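Local coordinates for Co-chaperone DjlA N-terminal domain-containing protein (Porphyromonas gingivalis, PDB 2H5N) that is of unknown function but belongs to the all-helical TerB (tellurite-resistance) family and binds a magnesium ion, at residues 87-92 / 127-132. Sequence-based numbering, arbitrary orientation.
Sequences VASYLG and INNMKN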
ATOM      1  N   VAL A  87      13.207  -5.592 -19.503  1.00 22.05           N
ATOM      2  CA  VAL A  87      12.273  -5.175 -18.437  1.00 20.23           C
ATOM      3  C   VAL A  87      11.314  -6.288 -18.054  1.00 20.12           C
ATOM      4  O   VAL A  87      11.071  -6.499 -16.850  1.00 20.19           O
ATOM      5  CB  VAL A  87      11.486  -3.891 -18.772  1.00 20.64           C
ATOM      6  CG1 VAL A  87      10.551  -3.520 -17.608  1.00 20.57           C
ATOM      7  CG2 VAL A  87      12.446  -2.739 -19.031  1.00 19.51           C
ATOM      8  N   ALA A  88      10.735  -6.983 -19.048  1.00 20.23           N
ATOM      9  CA  ALA A  88       9.874  -8.150 -18.747  1.00 20.33           C
ATOM     10  C   ALA A  88      10.621  -9.257 -17.980  1.00 20.63           C
ATOM     11  O   ALA A  88      10.051  -9.924 -17.110  1.00 20.53           O
ATOM     12  CB  ALA A  88       9.241  -8.734 -20.030  1.00 20.08           C
ATOM     13  N   SER A  89      11.891  -9.468 -18.313  1.00 21.01           N
ATOM     14  CA  SER A  89      12.654 -10.554 -17.682  1.00 21.42           C
ATOM     15  C   SER A  89      12.836 -10.219 -16.226  1.00 21.10           C
ATOM     16  O   SER A  89      12.652 -11.070 -15.369  1.00 22.31           O
ATOM     17  CB  SER A  89      13.999 -10.828 -18.396  1.00 20.94           C
ATOM     18  OG  SER A  89      13.763 -11.041 -19.779  1.00 20.58           O
ATOM     19  N   TYR A  90      13.145  -8.957 -15.973  1.00 21.31           N
ATOM     20  CA  TYR A  90      13.331  -8.398 -14.638  1.00 21.36           C
ATOM     21  C   TYR A  90      12.071  -8.547 -13.783  1.00 21.32           C
ATOM     22  O   TYR A  90      12.121  -9.005 -12.644  1.00 20.51           O
ATOM     23  CB  TYR A  90      13.702  -6.911 -14.772  1.00 21.46           C
ATOM     24  CG  TYR A  90      13.666  -6.134 -13.470  1.00 22.16           C
ATOM     25  CD1 TYR A  90      14.529  -6.466 -12.420  1.00 19.30           C
ATOM     26  CD2 TYR A  90      12.766  -5.058 -13.280  1.00 19.71           C
ATOM     27  CE1 TYR A  90      14.506  -5.769 -11.243  1.00 20.33           C
ATOM     28  CE2 TYR A  90      12.758  -4.334 -12.086  1.00 19.53           C
ATOM     29  CZ  TYR A  90      13.633  -4.695 -11.069  1.00 21.19           C
ATOM     30  OH  TYR A  90      13.659  -4.013  -9.857  1.00 22.10           O
ATOM     31  N   LEU A  91      10.923  -8.198 -14.359  1.00 21.64           N
ATOM     32  CA  LEU A  91       9.692  -8.277 -13.623  1.00 20.71           C
ATOM     33  C   LEU A  91       9.388  -9.736 -13.298  1.00 21.97           C
ATOM     34  O   LEU A  91       8.919 -10.033 -12.220  1.00 22.36           O
ATOM     35  CB  LEU A  91       8.558  -7.563 -14.350  1.00 21.11           C
ATOM     36  CG  LEU A  91       8.658  -6.022 -14.384  1.00 19.49           C
ATOM     37  CD1 LEU A  91       7.658  -5.485 -15.366  1.00 19.10           C
ATOM     38  CD2 LEU A  91       8.468  -5.362 -12.981  1.00 19.04           C
ATOM     39  N   GLY A  92       9.759 -10.637 -14.205  1.00 21.94           N
ATOM     40  CA  GLY A  92       9.490 -12.029 -14.071  1.00 21.88           C
ATOM     41  C   GLY A  92      10.307 -12.742 -13.027  1.00 23.06           C
ATOM     42  O   GLY A  92       9.811 -13.694 -12.403  1.00 23.79           O
ATOM     43  N   ILE A 127      14.583 -15.808 -16.282  1.00 31.36           N
ATOM     44  CA  ILE A 127      15.731 -16.033 -15.390  1.00 32.14           C
ATOM     45  C   ILE A 127      17.064 -16.082 -16.161  1.00 32.30           C
ATOM     46  O   ILE A 127      18.116 -15.661 -15.639  1.00 32.15           O
ATOM     47  CB  ILE A 127      15.517 -17.328 -14.529  1.00 32.38           C
ATOM     48  CG1 ILE A 127      14.383 -17.112 -13.514  1.00 31.46           C
ATOM     49  CG2 ILE A 127      16.841 -17.793 -13.832  1.00 33.27           C
ATOM     50  CD1 ILE A 127      13.807 -18.363 -12.916  1.00 31.80           C
ATOM     51  N   ASN A 128      17.020 -16.548 -17.396  1.00 32.59           N
ATOM     52  CA  ASN A 128      18.218 -16.659 -18.232  1.00 33.75           C
ATOM     53  C   ASN A 128      18.606 -15.356 -18.836  1.00 33.75           C
ATOM     54  O   ASN A 128      19.743 -15.010 -18.869  1.00 33.52           O
ATOM     55  CB  ASN A 128      18.065 -17.677 -19.366  1.00 33.58           C
ATOM     56  CG  ASN A 128      18.019 -19.112 -18.890  1.00 35.12           C
ATOM     57  OD1 ASN A 128      18.658 -19.485 -17.936  1.00 35.28           O
ATOM     58  ND2 ASN A 128      17.242 -19.916 -19.568  1.00 36.00           N
ATOM     59  N   ASN A 129      17.629 -14.606 -19.302  1.00 34.20           N
ATOM     60  CA  ASN A 129      17.938 -13.313 -19.864  1.00 34.32           C
ATOM     61  C   ASN A 129      18.638 -12.443 -18.872  1.00 33.85           C
ATOM     62  O   ASN A 129      19.516 -11.741 -19.204  1.00 34.11           O
ATOM     63  CB  ASN A 129      16.692 -12.626 -20.392  1.00 34.01           C
ATOM     64  CG  ASN A 129      15.994 -13.416 -21.466  1.00 35.03           C
ATOM     65  OD1 ASN A 129      16.594 -13.922 -22.394  1.00 36.71           O
ATOM     66  ND2 ASN A 129      14.715 -13.521 -21.337  1.00 35.36           N
ATOM     67  N   MET A 130      18.211 -12.483 -17.633  1.00 34.33           N
ATOM     68  CA  MET A 130      18.811 -11.668 -16.583  1.00 34.09           C
ATOM     69  C   MET A 130      20.210 -12.121 -16.178  1.00 35.20           C
ATOM     70  O   MET A 130      21.020 -11.338 -15.792  1.00 35.27           O
ATOM     71  CB  MET A 130      17.894 -11.572 -15.367  1.00 32.92           C
ATOM     72  CG  MET A 130      16.636 -10.718 -15.577  1.00 30.18           C
ATOM     73  SD  MET A 130      16.860  -9.036 -16.008  1.00 22.82           S
ATOM     74  CE  MET A 130      17.518  -8.467 -14.547  1.00 23.92           C
ATOM     75  N   LYS A 131      20.488 -13.402 -16.295  1.00 20.00           N
ATOM     76  CA  LYS A 131      21.816 -13.899 -15.992  1.00 20.00           C
ATOM     77  C   LYS A 131      22.867 -13.582 -17.027  1.00 20.00           C
ATOM     78  O   LYS A 131      23.984 -13.965 -16.864  1.00 38.85           O
ATOM     79  CB  LYS A 131      21.781 -15.389 -15.728  1.00 20.00           C
ATOM     80  CG  LYS A 131      22.755 -16.175 -16.570  1.00 20.00           C
ATOM     81  CD  LYS A 131      23.481 -17.264 -15.763  1.00 20.00           C
ATOM     82  CE  LYS A 131      22.639 -18.484 -15.586  1.00 20.00           C
ATOM     83  NZ  LYS A 131      21.923 -18.580 -14.302  1.00 20.00           N
ATOM     84  N   ASN A 132      22.518 -12.887 -18.092  1.00 39.02           N
ATOM     85  CA  ASN A 132      23.111 -13.162 -19.379  1.00 39.64           C
ATOM     86  C   ASN A 132      22.391 -14.238 -20.158  1.00 39.93           C
ATOM     87  O   ASN A 132      22.871 -14.689 -21.163  1.00 40.59           O
ATOM     88  CB  ASN A 132      23.244 -11.903 -20.224  1.00 39.74           C
ATOM     89  CG  ASN A 132      23.258 -10.672 -19.405  1.00 39.60           C
ATOM     90  OD1 ASN A 132      23.467 -10.741 -18.227  1.00 40.19           O
ATOM     91  ND2 ASN A 132      23.028  -9.537 -20.019  1.00 37.37           N
TER
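Ser-89 OG has two hydrogen-bond partners: Asn-129 ND2, which donates to it at 3.1 Å, and Lys-85 O, one turn earlier in its own helix. This is helix-helix packing within the all-helical TerB-like fold, joining helix 81-94 to the C-terminal helix 123-130; within segments 87-92 and 127-132 the nearest CA atoms are those of Ser-89 and Asn-129, 6.3 Å apart. The hydrogen bond from the amide is bent, with an N-H...O angle of 140°, and OG lies 26° out of the Asn-129 amide plane. Asn-129 OD1 accepts from Lys-85 NZ, so both ends of the amide are held, which should fix its rotation. Beside this polar pair the contact turns apolar. Met-130 CG packs on Ser-89 CB at 3.9 Å, and bends at chi2 and chi3 (-68° at the latter) fold the thioether against the backbone of Tyr-90, bringing SD 3.7 Å from Tyr-90 N. The phenol itself leads away from helix 123-130: its OH is hydrogen-bonded to Met-43 O and its ring meets Phe-50 edge-to-face. Within the two segments, Met-130 CE lies 4.1 Å from Tyr-90 CB, at the root of that side chain, and approaches the ring obliquely near CD1.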